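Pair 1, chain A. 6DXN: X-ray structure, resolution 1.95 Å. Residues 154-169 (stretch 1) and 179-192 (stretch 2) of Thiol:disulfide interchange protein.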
# COMPACT_ATOMS: atom_id res chain seq x y z
N SER A 154 -7.04 0.03 0.76
CA SER A 154 -7.75 1.19 1.26
C SER A 154 -6.89 2.44 1.09
O SER A 154 -5.80 2.52 1.61
CB SER A 154 -8.16 0.95 2.69
OG SER A 154 -9.15 1.86 3.12
N PHE A 155 -7.41 3.42 0.33
CA PHE A 155 -6.67 4.68 0.08
C PHE A 155 -7.21 5.80 0.98
O PHE A 155 -8.43 5.96 1.12
CB PHE A 155 -6.79 5.08 -1.39
CG PHE A 155 -6.18 4.12 -2.37
CD1 PHE A 155 -6.80 2.91 -2.66
CD2 PHE A 155 -5.01 4.43 -3.04
CE1 PHE A 155 -6.24 2.02 -3.56
CE2 PHE A 155 -4.46 3.54 -3.96
CZ PHE A 155 -5.08 2.34 -4.22
N TYR A 156 -6.28 6.55 1.58
CA TYR A 156 -6.56 7.71 2.44
C TYR A 156 -5.74 8.91 1.95
O TYR A 156 -4.53 8.81 1.77
CB TYR A 156 -6.23 7.42 3.91
CG TYR A 156 -7.13 6.41 4.56
CD1 TYR A 156 -6.96 5.06 4.33
CD2 TYR A 156 -8.14 6.80 5.43
CE1 TYR A 156 -7.78 4.12 4.93
CE2 TYR A 156 -8.97 5.87 6.03
CZ TYR A 156 -8.79 4.52 5.78
OH TYR A 156 -9.59 3.59 6.37
N VAL A 157 -6.42 10.05 1.75
CA VAL A 157 -5.81 11.29 1.30
C VAL A 157 -5.85 12.29 2.47
O VAL A 157 -6.90 12.46 3.11
CB VAL A 157 -6.51 11.84 0.04
CG1 VAL A 157 -5.80 13.07 -0.52
CG2 VAL A 157 -6.65 10.78 -1.04
N SER A 158 -4.69 12.91 2.76
CA SER A 158 -4.54 13.96 3.82
C SER A 158 -5.06 13.46 5.17
O SER A 158 -5.39 14.27 6.06
CB SER A 158 -5.22 15.24 3.41
OG SER A 158 -4.59 15.81 2.27
N GLY A 159 -5.14 12.13 5.31
CA GLY A 159 -5.61 11.48 6.53
C GLY A 159 -7.04 11.82 6.89
O GLY A 159 -7.45 11.55 8.02
N LYS A 160 -7.82 12.33 5.92
CA LYS A 160 -9.19 12.79 6.19
C LYS A 160 -10.20 12.23 5.18
O LYS A 160 -11.39 12.14 5.51
CB LYS A 160 -9.22 14.32 6.14
CG LYS A 160 -10.52 14.97 6.60
CD LYS A 160 -10.48 16.48 6.54
CE LYS A 160 -11.71 17.14 7.13
NZ LYS A 160 -11.78 16.96 8.60
N TYR A 161 -9.75 11.87 3.97
CA TYR A 161 -10.67 11.37 2.94
C TYR A 161 -10.33 9.93 2.55
O TYR A 161 -9.26 9.67 2.01
CB TYR A 161 -10.63 12.31 1.73
CG TYR A 161 -10.79 13.77 2.07
CD1 TYR A 161 -12.02 14.29 2.44
CD2 TYR A 161 -9.71 14.64 2.04
CE1 TYR A 161 -12.17 15.63 2.77
CE2 TYR A 161 -9.84 15.98 2.35
CZ TYR A 161 -11.08 16.47 2.72
OH TYR A 161 -11.21 17.80 3.03
N HIS A 162 -11.27 9.01 2.84
CA HIS A 162 -11.17 7.59 2.49
C HIS A 162 -11.98 7.34 1.21
O HIS A 162 -13.20 7.57 1.17
CB HIS A 162 -11.64 6.71 3.66
CG HIS A 162 -11.80 5.28 3.30
ND1 HIS A 162 -13.04 4.70 3.11
CD2 HIS A 162 -10.89 4.31 3.05
CE1 HIS A 162 -12.89 3.43 2.78
NE2 HIS A 162 -11.58 3.17 2.74
N ILE A 163 -11.29 6.89 0.16
CA ILE A 163 -11.86 6.65 -1.17
C ILE A 163 -12.80 5.43 -1.16
O ILE A 163 -12.53 4.45 -0.51
CB ILE A 163 -10.71 6.46 -2.18
CG1 ILE A 163 -10.04 7.80 -2.50
CG2 ILE A 163 -11.21 5.76 -3.44
CD1 ILE A 163 -8.84 7.72 -3.41
N ASN A 164 -13.91 5.55 -1.90
CA ASN A 164 -14.87 4.46 -2.08
C ASN A 164 -14.53 3.79 -3.41
O ASN A 164 -15.02 4.22 -4.48
CB ASN A 164 -16.32 4.93 -2.01
CG ASN A 164 -17.31 3.80 -2.22
OD1 ASN A 164 -16.91 2.66 -2.48
ND2 ASN A 164 -18.59 4.10 -2.12
N ASN A 165 -13.72 2.74 -3.33
CA ASN A 165 -13.20 1.98 -4.49
C ASN A 165 -14.29 1.59 -5.49
O ASN A 165 -14.07 1.67 -6.70
CB ASN A 165 -12.46 0.70 -4.07
CG ASN A 165 -11.18 0.96 -3.30
OD1 ASN A 165 -10.79 2.12 -3.10
ND2 ASN A 165 -10.51 -0.10 -2.86
N ALA A 166 -15.44 1.16 -4.99
CA ALA A 166 -16.52 0.64 -5.86
C ALA A 166 -17.26 1.76 -6.60
O ALA A 166 -17.97 1.49 -7.57
CB ALA A 166 -17.48 -0.18 -5.03
N SER A 167 -17.06 3.02 -6.19
CA SER A 167 -17.82 4.15 -6.76
C SER A 167 -17.35 4.56 -8.16
O SER A 167 -18.13 5.20 -8.90
CB SER A 167 -17.76 5.34 -5.83
OG SER A 167 -16.48 5.99 -5.88
N LEU A 168 -16.12 4.20 -8.53
CA LEU A 168 -15.48 4.67 -9.79
C LEU A 168 -16.00 3.94 -11.05
O LEU A 168 -16.73 2.97 -10.98
CB LEU A 168 -13.96 4.49 -9.64
CG LEU A 168 -13.30 5.35 -8.56
CD1 LEU A 168 -11.92 4.82 -8.20
CD2 LEU A 168 -13.23 6.80 -8.98
N ALA A 169 -15.57 4.48 -12.20
CA ALA A 169 -15.90 4.04 -13.56
C ALA A 169 -15.76 2.53 -13.69
O ALA A 169 -14.71 1.98 -13.36
CB ALA A 169 -15.01 4.75 -14.55
N ASP A 179 -9.60 6.84 -13.39
CA ASP A 179 -10.64 7.50 -12.59
C ASP A 179 -10.18 7.58 -11.13
O ASP A 179 -10.48 8.55 -10.42
CB ASP A 179 -11.99 6.77 -12.74
CG ASP A 179 -13.22 7.64 -12.47
OD1 ASP A 179 -13.10 8.86 -12.61
OD2 ASP A 179 -14.29 7.07 -12.15
N MSE A 180 -9.46 6.54 -10.68
CA MSE A 180 -8.96 6.50 -9.32
C MSE A 180 -7.90 7.55 -9.14
O MSE A 180 -7.91 8.28 -8.14
CB MSE A 180 -8.42 5.10 -9.01
CG MSE A 180 -7.55 5.12 -7.76
SE MSE A 180 -8.63 5.37 -6.15
CE MSE A 180 -9.09 3.46 -5.84
N ALA A 181 -6.98 7.65 -10.11
CA ALA A 181 -5.91 8.65 -10.05
C ALA A 181 -6.51 10.06 -10.10
O ALA A 181 -6.02 10.98 -9.45
CB ALA A 181 -4.92 8.45 -11.17
N ASN A 182 -7.57 10.22 -10.90
CA ASN A 182 -8.27 11.51 -11.01
C ASN A 182 -8.88 11.88 -9.66
O ASN A 182 -8.70 13.00 -9.18
CB ASN A 182 -9.31 11.49 -12.14
CG ASN A 182 -8.69 11.58 -13.52
OD1 ASN A 182 -7.56 12.03 -13.68
ND2 ASN A 182 -9.44 11.18 -14.53
N LEU A 183 -9.59 10.92 -9.03
CA LEU A 183 -10.21 11.12 -7.71
C LEU A 183 -9.13 11.45 -6.67
O LEU A 183 -9.32 12.38 -5.86
CB LEU A 183 -11.00 9.88 -7.30
CG LEU A 183 -11.55 9.89 -5.87
CD1 LEU A 183 -12.45 11.09 -5.62
CD2 LEU A 183 -12.30 8.61 -5.56
N VAL A 184 -8.03 10.70 -6.67
CA VAL A 184 -6.94 10.96 -5.72
C VAL A 184 -6.51 12.43 -5.85
O VAL A 184 -6.41 13.15 -4.86
CB VAL A 184 -5.75 9.99 -5.91
CG1 VAL A 184 -4.45 10.54 -5.33
CG2 VAL A 184 -6.04 8.63 -5.31
N LEU A 185 -6.27 12.87 -7.09
CA LEU A 185 -5.82 14.24 -7.33
C LEU A 185 -6.86 15.25 -6.82
O LEU A 185 -6.50 16.23 -6.19
CB LEU A 185 -5.53 14.44 -8.82
CG LEU A 185 -4.22 13.84 -9.31
CD1 LEU A 185 -4.02 14.14 -10.79
CD2 LEU A 185 -3.05 14.37 -8.50
N PHE A 186 -8.14 14.97 -7.12
CA PHE A 186 -9.27 15.80 -6.70
C PHE A 186 -9.26 15.97 -5.18
O PHE A 186 -9.64 17.02 -4.66
CB PHE A 186 -10.60 15.18 -7.16
CG PHE A 186 -11.84 15.86 -6.64
CD1 PHE A 186 -12.37 15.52 -5.40
CD2 PHE A 186 -12.49 16.84 -7.38
CE1 PHE A 186 -13.51 16.14 -4.91
CE2 PHE A 186 -13.64 17.45 -6.90
CZ PHE A 186 -14.14 17.10 -5.67
N LEU A 187 -8.79 14.94 -4.47
CA LEU A 187 -8.77 15.00 -3.01
C LEU A 187 -7.52 15.73 -2.51
O LEU A 187 -7.61 16.43 -1.51
CB LEU A 187 -8.85 13.58 -2.45
CG LEU A 187 -10.23 12.92 -2.59
CD1 LEU A 187 -10.20 11.49 -2.07
CD2 LEU A 187 -11.30 13.73 -1.87
N LEU A 188 -6.38 15.57 -3.19
CA LEU A 188 -5.14 16.24 -2.78
C LEU A 188 -5.27 17.76 -2.96
O LEU A 188 -4.67 18.52 -2.20
CB LEU A 188 -3.96 15.71 -3.60
CG LEU A 188 -3.47 14.32 -3.23
CD1 LEU A 188 -2.52 13.79 -4.29
CD2 LEU A 188 -2.79 14.33 -1.86
N ASN A 189 -6.07 18.17 -3.96
CA ASN A 189 -6.28 19.58 -4.32
C ASN A 189 -7.51 20.15 -3.62
O ASN A 189 -8.14 21.09 -4.13
CB ASN A 189 -6.47 19.75 -5.84
CG ASN A 189 -5.40 19.07 -6.67
OD1 ASN A 189 -4.46 18.49 -6.14
ND2 ASN A 189 -5.56 19.14 -7.99
N LYS A 190 -7.86 19.60 -2.46
CA LYS A 190 -9.03 20.05 -1.72
C LYS A 190 -8.63 21.01 -0.60
O LYS A 190 -7.61 20.79 0.06
CB LYS A 190 -9.80 18.84 -1.17
CG LYS A 190 -10.99 19.18 -0.29
CD LYS A 190 -11.86 18.00 0.03
CE LYS A 190 -12.60 17.47 -1.17
NZ LYS A 190 -13.44 16.31 -0.82
N PRO A 191 -9.41 22.09 -0.38
CA PRO A 191 -9.12 23.07 0.68
C PRO A 191 -8.68 22.47 2.03
O PRO A 191 -9.15 21.40 2.41
CB PRO A 191 -10.47 23.78 0.88
CG PRO A 191 -11.16 23.69 -0.47
CD PRO A 191 -10.59 22.48 -1.17
N LEU A 192 -7.80 23.20 2.72
CA LEU A 192 -7.28 22.78 4.02
C LEU A 192 -8.32 23.12 5.10
O LEU A 192 -9.50 22.79 4.96
CB LEU A 192 -5.95 23.49 4.30
CG LEU A 192 -4.79 23.14 3.37
CD1 LEU A 192 -5.10 23.48 1.92
CD2 LEU A 192 -3.52 23.85 3.81
OXT LEU A 192 -8.02 23.74 6.11

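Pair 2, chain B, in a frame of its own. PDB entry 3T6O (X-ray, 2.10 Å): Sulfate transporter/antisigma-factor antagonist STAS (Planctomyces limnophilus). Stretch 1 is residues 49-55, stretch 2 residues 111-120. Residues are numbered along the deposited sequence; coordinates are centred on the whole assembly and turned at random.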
# COMPACT_ATOMS: atom_id res chain seq x y z
N ARG B 49 12.59 -22.04 -1.17
CA ARG B 49 11.31 -22.14 -1.83
C ARG B 49 11.44 -21.59 -3.23
O ARG B 49 11.97 -20.49 -3.43
CB ARG B 49 10.26 -21.31 -1.10
CG ARG B 49 9.76 -21.96 0.17
CD ARG B 49 8.91 -20.99 1.03
NE ARG B 49 9.78 -20.15 1.81
CZ ARG B 49 9.37 -19.25 2.70
NH1 ARG B 49 8.07 -19.06 2.93
NH2 ARG B 49 10.28 -18.56 3.36
N LYS B 50 10.87 -22.33 -4.17
CA LYS B 50 10.89 -21.97 -5.55
C LYS B 50 9.43 -21.99 -6.04
O LYS B 50 8.72 -23.00 -5.83
CB LYS B 50 11.76 -22.98 -6.31
CG LYS B 50 13.25 -22.82 -6.04
CD LYS B 50 14.08 -23.88 -6.68
CE LYS B 50 15.56 -23.59 -6.46
NZ LYS B 50 16.48 -24.52 -7.18
N VAL B 51 9.01 -20.89 -6.66
CA VAL B 51 7.64 -20.67 -7.07
C VAL B 51 7.64 -20.17 -8.53
O VAL B 51 8.41 -19.30 -8.89
CB VAL B 51 6.93 -19.64 -6.09
CG1 VAL B 51 5.61 -19.17 -6.71
CG2 VAL B 51 6.68 -20.28 -4.74
N LEU B 52 6.72 -20.70 -9.34
CA LEU B 52 6.59 -20.35 -10.71
C LEU B 52 5.16 -19.98 -10.94
O LEU B 52 4.28 -20.78 -10.65
CB LEU B 52 6.93 -21.57 -11.59
CG LEU B 52 6.78 -21.39 -13.11
CD1 LEU B 52 7.72 -20.22 -13.61
CD2 LEU B 52 7.09 -22.73 -13.84
N ILE B 53 4.91 -18.79 -11.49
CA ILE B 53 3.55 -18.37 -11.80
C ILE B 53 3.39 -18.61 -13.29
O ILE B 53 3.98 -17.90 -14.12
CB ILE B 53 3.33 -16.88 -11.50
CG1 ILE B 53 3.90 -16.53 -10.12
CG2 ILE B 53 1.85 -16.49 -11.63
CD1 ILE B 53 3.24 -17.24 -8.97
N ASP B 54 2.61 -19.62 -13.63
CA ASP B 54 2.42 -19.96 -15.01
C ASP B 54 1.17 -19.27 -15.54
O ASP B 54 0.03 -19.71 -15.28
CB ASP B 54 2.34 -21.47 -15.17
CG ASP B 54 2.10 -21.92 -16.63
OD1 ASP B 54 1.96 -21.09 -17.55
OD2 ASP B 54 2.07 -23.14 -16.83
N LEU B 55 1.41 -18.25 -16.37
CA LEU B 55 0.35 -17.34 -16.79
C LEU B 55 -0.29 -17.73 -18.11
O LEU B 55 -1.00 -16.92 -18.71
CB LEU B 55 0.90 -15.92 -16.81
CG LEU B 55 1.03 -15.36 -15.36
CD1 LEU B 55 1.90 -14.10 -15.25
CD2 LEU B 55 -0.36 -14.99 -14.73
N THR B 111 8.17 -20.76 -21.45
CA THR B 111 7.31 -21.90 -21.18
C THR B 111 7.63 -22.48 -19.80
O THR B 111 8.70 -22.24 -19.25
CB THR B 111 7.49 -23.03 -22.22
OG1 THR B 111 8.78 -23.60 -22.03
CG2 THR B 111 7.38 -22.53 -23.70
N LYS B 112 6.71 -23.24 -19.26
CA LYS B 112 6.92 -23.93 -18.00
C LYS B 112 8.13 -24.87 -18.03
O LYS B 112 8.92 -24.91 -17.07
CB LYS B 112 5.68 -24.75 -17.61
CG LYS B 112 5.89 -25.46 -16.26
CD LYS B 112 4.61 -25.96 -15.61
CE LYS B 112 3.86 -26.98 -16.44
NZ LYS B 112 2.82 -27.63 -15.54
N GLN B 113 8.24 -25.65 -19.11
CA GLN B 113 9.36 -26.60 -19.27
C GLN B 113 10.69 -25.87 -19.17
O GLN B 113 11.56 -26.30 -18.42
CB GLN B 113 9.26 -27.34 -20.59
CG GLN B 113 10.34 -28.41 -20.82
CD GLN B 113 9.96 -29.32 -22.00
OE1 GLN B 113 9.09 -30.19 -21.86
NE2 GLN B 113 10.61 -29.13 -23.16
N GLU B 114 10.82 -24.75 -19.87
CA GLU B 114 12.04 -23.95 -19.78
C GLU B 114 12.27 -23.41 -18.38
O GLU B 114 13.40 -23.40 -17.86
CB GLU B 114 11.99 -22.76 -20.74
CG GLU B 114 12.05 -23.14 -22.16
CD GLU B 114 12.04 -21.93 -23.11
OE1 GLU B 114 11.96 -20.74 -22.64
OE2 GLU B 114 12.11 -22.22 -24.32
N ALA B 115 11.19 -22.96 -17.76
CA ALA B 115 11.31 -22.39 -16.41
C ALA B 115 11.80 -23.46 -15.42
O ALA B 115 12.81 -23.25 -14.73
CB ALA B 115 10.02 -21.78 -15.97
N LEU B 116 11.16 -24.63 -15.46
CA LEU B 116 11.53 -25.73 -14.59
C LEU B 116 12.97 -26.22 -14.73
O LEU B 116 13.62 -26.42 -13.72
CB LEU B 116 10.55 -26.88 -14.68
CG LEU B 116 9.14 -26.59 -14.17
CD1 LEU B 116 8.28 -27.84 -14.50
CD2 LEU B 116 9.06 -26.17 -12.64
N LEU B 117 13.47 -26.36 -15.96
CA LEU B 117 14.84 -26.70 -16.25
C LEU B 117 15.83 -25.66 -15.71
O LEU B 117 16.86 -26.02 -15.12
CB LEU B 117 15.06 -26.90 -17.76
CG LEU B 117 14.35 -28.12 -18.40
CD1 LEU B 117 14.43 -28.07 -19.92
CD2 LEU B 117 14.91 -29.46 -17.90
N ALA B 118 15.52 -24.37 -15.93
CA ALA B 118 16.37 -23.30 -15.44
C ALA B 118 16.36 -23.26 -13.91
O ALA B 118 17.38 -23.03 -13.32
CB ALA B 118 15.91 -21.94 -15.99
N MSE B 119 15.23 -23.52 -13.26
CA MSE B 119 15.18 -23.48 -11.80
C MSE B 119 15.67 -24.73 -11.04
O MSE B 119 15.62 -24.73 -9.81
CB MSE B 119 13.74 -23.16 -11.36
CG MSE B 119 13.20 -21.84 -11.89
SE MSE B 119 11.24 -21.76 -11.95
CE MSE B 119 10.90 -21.26 -10.10
N ALA B 120 16.17 -25.77 -11.73
CA ALA B 120 16.53 -27.06 -11.09
C ALA B 120 17.22 -26.92 -9.73
O ALA B 120 18.40 -26.57 -9.70
CB ALA B 120 17.37 -27.96 -12.05
O HOH W 1 1.18 -25.17 -15.44
O HOH W 2 3.46 -22.95 -19.81

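A strand laid antiparallel against a helix poses a recurrent packing problem: alternate residues of the strand face the helix, and the helix must answer with side chains that fill the gap. Pairs 1 and 2 share this arrangement, with 14 central residues superposing at 0.8 Å. In pair 1 strand 161-163 runs at 174° to helix 179-188, with axes 10.2 Å apart at closest approach; in pair 2 strand 50-54 runs at 168° to helix 112-118, 10.0 Å away.

The centre of each contact is an aliphatic residue pointing toward the helix, A:Ile163 in one and B:Leu52 in the other. Four helix-side positions correspond around it: A:Met180 with B:Lys112, A:Leu183 with B:Ala115, A:Val184 with B:Leu116, and A:Leu187 with B:Met119. A:Ile163 touches all four; the closest approaches are CD1 to SE of selenomethionine A:Met180 at 3.6 Å, CD1 to CG2 of A:Val184 at 3.5 Å, CG2 to CD2 of A:Leu183 at 3.7 Å, and CG1 to CD1 of A:Leu187 at 3.7 Å. B:Leu52 meets a much smaller alanine, its CD1 reaching CB of B:Ala115 at 3.6 Å. The same CD1 is 4.2 Å from SE of B:Met119, and CD2 is 3.8 Å from CG of B:Lys112. Thus a lysine contributes its aliphatic stem where pair 1 has selenomethionine.

Two residues earlier on the strand, A:Tyr161 matches B:Lys50, and the solutions diverge. The tyrosine packs CB against CD1 of A:Leu187 at 3.9 Å, and its ring receives a cation-pi contact from A:Lys190, whose NZ sits over one face, 4.2 Å from the ring centroid. B:Lys50 instead extends, with all its chi angles beyond chi1 in t, so that NZ donates a hydrogen bond to the backbone O of B:Met119 at 2.8 Å. At the matched position, pair 1 offers a ring to a lysine of the other stretch, whereas pair 2 places a lysine that donates to a backbone carbonyl.

Two residues beyond the centre, A:Asn165 matches B:Asp54. A:Asn165 points away at CB, yet its OD1 comes within 3.5 Å of CE of A:Met180. B:Asp54 points toward the helix and engages B:Lys112 through water 1, which donates to OD2 of B:Asp54 at 2.6 Å and accepts from NZ of B:Lys112 at 3.0 Å. One backbone frame therefore keeps an aliphatic centre while its flanks vary between ring, charge and bridging water.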